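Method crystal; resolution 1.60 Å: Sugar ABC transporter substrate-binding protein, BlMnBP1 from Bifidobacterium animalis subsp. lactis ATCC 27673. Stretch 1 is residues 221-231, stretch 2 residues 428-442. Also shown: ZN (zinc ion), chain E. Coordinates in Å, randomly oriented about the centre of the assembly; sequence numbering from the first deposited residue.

Stretch 1, residues 221-231: VLPTTKEPFKK
Stretch 2 428-442: IMDEWNQKWAKAVED

The last part of a helix that begins earlier in the chain and the loop that follows it lie along one side of a long helix, in a contact built on an aromatic core, pinned by two directional hydrogen bonds and closed at one end by a salt bridge. Stretch 2 is helical from Ile428 to Asp442 and continues beyond both ends. Stretch 1 enters as helix at Val221, kinks at Pro223, whose nitrogen has no hydrogen to give to the preceding turn, and gives way to loop farther on, with a type I turn from Glu227 to Lys230. The two stretches run in opposite directions: Lys226 CA lies 4.1 Å from Ala437 CA, Glu227 CA lies 4.7 Å from Asn433 CA, and Phe229 CA lies 5.6 Å from Met429 CA.

The close approach at Ala437 suits its small side chain. Lys226 O comes 3.2 Å from Ala437 CA, and Lys226 CB is 3.9 Å from Ala437 CB. With chi1 at -86° and the rest of its chain extended (t, t, t), Lys226 passes Val440, CG to CG1 3.9 Å, and its NZ reaches Glu441 OE2 at 2.7 Å, a hydrogen-bonded salt bridge. Glu441 (m, t) brings its carboxylate nearer the loop than its sideways CA-to-CB bond would suggest.

Trp436, chi1 t and chi2 -98°, offers both a polar edge and a broad apolar face. Its NE1 donates to Leu222 O at 3.0 Å, with an angle of 149° at the hydrogen, while Leu222 (t, p) packs its CG 3.6 Å from Trp436 CZ2. Over one face of the indole, Pro228 CG sits 3.8 Å from the centroid of the five-membered ring, a CH-pi contact suited to proline, whose compact, puckered ring (here C-gamma endo) turns a C-H group toward the pi cloud.

Phe229 (chi1 -52°, chi2 -64°) points toward the helix and fits between two tryptophans. Its edge faces the Trp436 five-membered ring, with centroids 5.5 Å apart and planes at 76°; its own face receives the edge of the Trp432 six-membered ring, again at 5.5 Å between centroids, with planes at 86°. Trp432 adopts chi1 m and chi2 12°. Met429 (m, m, chi3 100°) adds a flexible, polarizable thioether, its SD 3.8 Å from Phe229 CB.

Asn433 (chi1 -82°, chi2 -32°) supplies the polar clamp beside this core. Its OD1 accepts from Phe229 N at 2.9 Å and 153°, fixing the turn to the helix. Its ND2 donates to water 2 at 2.9 Å; that water donates to Glu227 OE2 at 3.2 Å and Asp430 OD1 at 2.8 Å, linking two carboxylates of like charge whose OE2 and OD1 atoms are 4.2 Å apart.

Water 1 donates to Pro223 O at 2.9 Å and to Val440 O at 3.0 Å, while Val440 (t) sets its CG2 3.6 Å from Pro223 O. Within stretch 1, Thr225 (m) donates from OG1 to Val221 O at 2.7 Å, tying the loop back to the helix it leaves.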

# COMPACT_ATOMS: atom_id res chain seq x y z
N VAL A 221 11.58 15.86 1.26
CA VAL A 221 12.91 15.66 1.84
C VAL A 221 13.67 14.56 1.12
O VAL A 221 14.82 14.73 0.70
CB VAL A 221 12.79 15.35 3.35
CG1 VAL A 221 14.19 15.06 3.94
CG2 VAL A 221 12.08 16.47 4.08
N LEU A 222 13.05 13.39 1.01
CA LEU A 222 13.70 12.22 0.42
C LEU A 222 14.35 12.50 -0.93
O LEU A 222 15.54 12.20 -1.08
CB LEU A 222 12.69 11.08 0.32
CG LEU A 222 13.13 9.74 -0.29
CD1 LEU A 222 14.19 9.10 0.52
CD2 LEU A 222 11.91 8.78 -0.39
N PRO A 223 13.65 13.06 -1.92
CA PRO A 223 14.27 13.27 -3.23
C PRO A 223 15.20 14.47 -3.30
O PRO A 223 15.82 14.67 -4.34
CB PRO A 223 13.06 13.44 -4.17
CG PRO A 223 12.01 14.04 -3.30
CD PRO A 223 12.20 13.36 -1.96
N THR A 224 15.33 15.25 -2.23
CA THR A 224 16.31 16.32 -2.19
C THR A 224 17.46 16.02 -1.25
O THR A 224 18.33 16.88 -1.09
CB THR A 224 15.67 17.65 -1.80
OG1 THR A 224 15.09 17.54 -0.50
CG2 THR A 224 14.58 18.06 -2.78
N THR A 225 17.49 14.83 -0.62
CA THR A 225 18.53 14.43 0.34
C THR A 225 19.43 13.39 -0.31
O THR A 225 18.96 12.35 -0.75
CB THR A 225 17.89 13.84 1.60
OG1 THR A 225 17.03 14.83 2.18
CG2 THR A 225 18.95 13.35 2.59
N LYS A 226 20.74 13.64 -0.32
CA LYS A 226 21.62 12.76 -1.09
C LYS A 226 21.78 11.37 -0.46
O LYS A 226 21.90 10.38 -1.19
CB LYS A 226 22.99 13.39 -1.26
CG LYS A 226 23.04 14.29 -2.45
CD LYS A 226 24.28 15.13 -2.40
CE LYS A 226 24.43 15.96 -3.69
NZ LYS A 226 25.65 16.82 -3.69
N GLU A 227 21.82 11.27 0.86
CA GLU A 227 22.03 9.98 1.53
C GLU A 227 20.96 9.75 2.59
O GLU A 227 21.24 9.71 3.80
CB GLU A 227 23.43 9.90 2.12
CG GLU A 227 24.56 9.95 1.12
CD GLU A 227 25.89 9.52 1.74
OE1 GLU A 227 26.50 10.31 2.51
OE2 GLU A 227 26.31 8.37 1.48
N PRO A 228 19.72 9.51 2.15
CA PRO A 228 18.61 9.37 3.11
C PRO A 228 18.58 8.05 3.86
O PRO A 228 17.81 7.93 4.82
CB PRO A 228 17.36 9.52 2.24
CG PRO A 228 17.81 9.01 0.86
CD PRO A 228 19.27 9.42 0.75
N PHE A 229 19.36 7.07 3.45
CA PHE A 229 19.34 5.77 4.08
C PHE A 229 20.40 5.61 5.15
O PHE A 229 20.44 4.58 5.82
CB PHE A 229 19.49 4.71 2.99
CG PHE A 229 18.49 4.90 1.89
CD1 PHE A 229 17.13 4.77 2.14
CD2 PHE A 229 18.90 5.24 0.62
CE1 PHE A 229 16.19 4.95 1.11
CE2 PHE A 229 17.98 5.43 -0.39
CZ PHE A 229 16.63 5.28 -0.15
N LYS A 230 21.19 6.66 5.39
CA LYS A 230 22.17 6.65 6.45
C LYS A 230 21.48 6.66 7.82
O LYS A 230 20.38 7.18 7.99
CB LYS A 230 23.12 7.86 6.34
CG LYS A 230 22.51 9.20 6.67
CD LYS A 230 23.57 10.34 6.54
CE LYS A 230 24.76 10.16 7.53
NZ LYS A 230 24.39 10.45 8.94
N LYS A 231 22.18 6.10 8.80
CA LYS A 231 21.73 6.18 10.17
C LYS A 231 21.64 7.64 10.60
O LYS A 231 22.53 8.44 10.29
CB LYS A 231 22.69 5.42 11.08
CG LYS A 231 22.31 5.40 12.56
CD LYS A 231 23.47 4.90 13.44
CE LYS A 231 23.88 3.45 13.18
NZ LYS A 231 25.07 3.12 14.08
N ILE A 428 24.76 -2.25 3.05
CA ILE A 428 23.65 -2.22 2.11
C ILE A 428 23.12 -0.80 1.98
O ILE A 428 22.89 -0.32 0.86
CB ILE A 428 22.53 -3.18 2.56
CG1 ILE A 428 23.02 -4.62 2.62
CG2 ILE A 428 21.37 -3.09 1.59
CD1 ILE A 428 22.11 -5.56 3.43
N MET A 429 22.95 -0.10 3.10
CA MET A 429 22.42 1.25 3.02
C MET A 429 23.40 2.18 2.31
O MET A 429 22.99 3.08 1.59
CB MET A 429 22.09 1.76 4.41
CG MET A 429 20.99 0.96 5.08
SD MET A 429 19.35 1.13 4.34
CE MET A 429 19.24 -0.35 3.35
N ASP A 430 24.71 1.95 2.49
CA ASP A 430 25.71 2.74 1.78
C ASP A 430 25.61 2.53 0.27
O ASP A 430 25.71 3.50 -0.48
CB ASP A 430 27.12 2.39 2.27
CG ASP A 430 28.18 3.26 1.64
OD1 ASP A 430 28.03 4.51 1.65
OD2 ASP A 430 29.18 2.69 1.16
N GLU A 431 25.40 1.29 -0.18
CA GLU A 431 25.20 1.06 -1.61
C GLU A 431 24.01 1.86 -2.13
O GLU A 431 24.10 2.54 -3.16
CB GLU A 431 25.00 -0.43 -1.92
CG GLU A 431 25.05 -0.74 -3.42
CD GLU A 431 24.45 -2.08 -3.82
OE1 GLU A 431 23.90 -2.85 -2.98
OE2 GLU A 431 24.51 -2.40 -5.02
N TRP A 432 22.87 1.78 -1.44
CA TRP A 432 21.72 2.55 -1.88
C TRP A 432 22.00 4.06 -1.87
O TRP A 432 21.59 4.78 -2.77
CB TRP A 432 20.50 2.26 -1.01
CG TRP A 432 20.00 0.84 -0.95
CD1 TRP A 432 20.61 -0.29 -1.41
CD2 TRP A 432 18.75 0.41 -0.38
NE1 TRP A 432 19.82 -1.38 -1.16
CE2 TRP A 432 18.68 -0.98 -0.52
CE3 TRP A 432 17.69 1.08 0.25
CZ2 TRP A 432 17.60 -1.72 -0.06
CZ3 TRP A 432 16.62 0.36 0.70
CH2 TRP A 432 16.58 -1.03 0.55
N ASN A 433 22.66 4.56 -0.82
CA ASN A 433 22.90 5.99 -0.73
C ASN A 433 23.69 6.50 -1.93
O ASN A 433 23.45 7.61 -2.41
CB ASN A 433 23.65 6.33 0.57
CG ASN A 433 22.71 6.42 1.75
OD1 ASN A 433 21.56 6.81 1.60
ND2 ASN A 433 23.21 6.09 2.93
N GLN A 434 24.68 5.73 -2.40
CA GLN A 434 25.53 6.22 -3.49
C GLN A 434 24.74 6.30 -4.80
O GLN A 434 24.88 7.27 -5.56
CB GLN A 434 26.77 5.31 -3.59
CG GLN A 434 27.73 5.54 -2.42
CD GLN A 434 28.64 4.38 -2.04
OE1 GLN A 434 28.59 3.29 -2.63
NE2 GLN A 434 29.49 4.62 -1.04
N LYS A 435 23.85 5.34 -5.03
CA LYS A 435 22.99 5.39 -6.21
C LYS A 435 21.97 6.51 -6.08
O LYS A 435 21.70 7.22 -7.06
CB LYS A 435 22.28 4.05 -6.42
CG LYS A 435 23.25 2.93 -6.83
CD LYS A 435 22.60 1.58 -7.07
CE LYS A 435 23.67 0.53 -7.42
NZ LYS A 435 23.10 -0.86 -7.48
N TRP A 436 21.38 6.67 -4.90
CA TRP A 436 20.42 7.76 -4.69
C TRP A 436 21.10 9.10 -4.80
O TRP A 436 20.58 10.02 -5.43
CB TRP A 436 19.78 7.62 -3.32
CG TRP A 436 18.62 8.48 -3.10
CD1 TRP A 436 18.59 9.68 -2.46
CD2 TRP A 436 17.27 8.18 -3.46
NE1 TRP A 436 17.31 10.16 -2.41
CE2 TRP A 436 16.48 9.26 -3.02
CE3 TRP A 436 16.66 7.13 -4.13
CZ2 TRP A 436 15.12 9.31 -3.23
CZ3 TRP A 436 15.32 7.18 -4.33
CH2 TRP A 436 14.56 8.27 -3.89
N ALA A 437 22.29 9.22 -4.21
CA ALA A 437 23.00 10.49 -4.18
C ALA A 437 23.28 10.99 -5.60
O ALA A 437 23.14 12.19 -5.85
CB ALA A 437 24.28 10.33 -3.37
N LYS A 438 23.60 10.09 -6.53
CA LYS A 438 23.82 10.50 -7.92
C LYS A 438 22.52 10.93 -8.55
O LYS A 438 22.48 11.90 -9.32
CB LYS A 438 24.46 9.36 -8.72
CG LYS A 438 25.96 9.27 -8.45
CD LYS A 438 26.60 7.93 -8.81
CE LYS A 438 26.60 7.66 -10.29
NZ LYS A 438 27.60 6.53 -10.54
N ALA A 439 21.43 10.23 -8.23
CA ALA A 439 20.14 10.54 -8.82
C ALA A 439 19.60 11.87 -8.30
O ALA A 439 18.98 12.63 -9.05
CB ALA A 439 19.16 9.40 -8.52
N VAL A 440 19.85 12.17 -7.02
CA VAL A 440 19.49 13.46 -6.46
C VAL A 440 20.26 14.57 -7.17
O VAL A 440 19.69 15.60 -7.55
CB VAL A 440 19.76 13.46 -4.94
CG1 VAL A 440 19.70 14.85 -4.33
CG2 VAL A 440 18.73 12.53 -4.26
N GLU A 441 21.56 14.37 -7.37
CA GLU A 441 22.37 15.37 -8.05
C GLU A 441 21.88 15.60 -9.47
O GLU A 441 21.79 16.75 -9.93
CB GLU A 441 23.83 14.95 -8.06
CG GLU A 441 24.44 15.09 -6.72
CD GLU A 441 25.90 14.70 -6.61
OE1 GLU A 441 26.41 13.89 -7.43
OE2 GLU A 441 26.54 15.23 -5.67
N ASP A 442 21.56 14.52 -10.18
CA ASP A 442 21.19 14.63 -11.58
C ASP A 442 19.84 15.32 -11.76
O ASP A 442 19.56 15.87 -12.82
CB ASP A 442 21.17 13.25 -12.23
CG ASP A 442 22.55 12.66 -12.36
OD1 ASP A 442 23.51 13.44 -12.47
OD2 ASP A 442 22.70 11.40 -12.35
ZN ZN E . 23.08 -3.73 -5.34
O HOH W 1 16.92 16.16 -6.58
O HOH W 2 26.10 5.74 3.33
O HOH W 3 23.03 -3.82 -7.43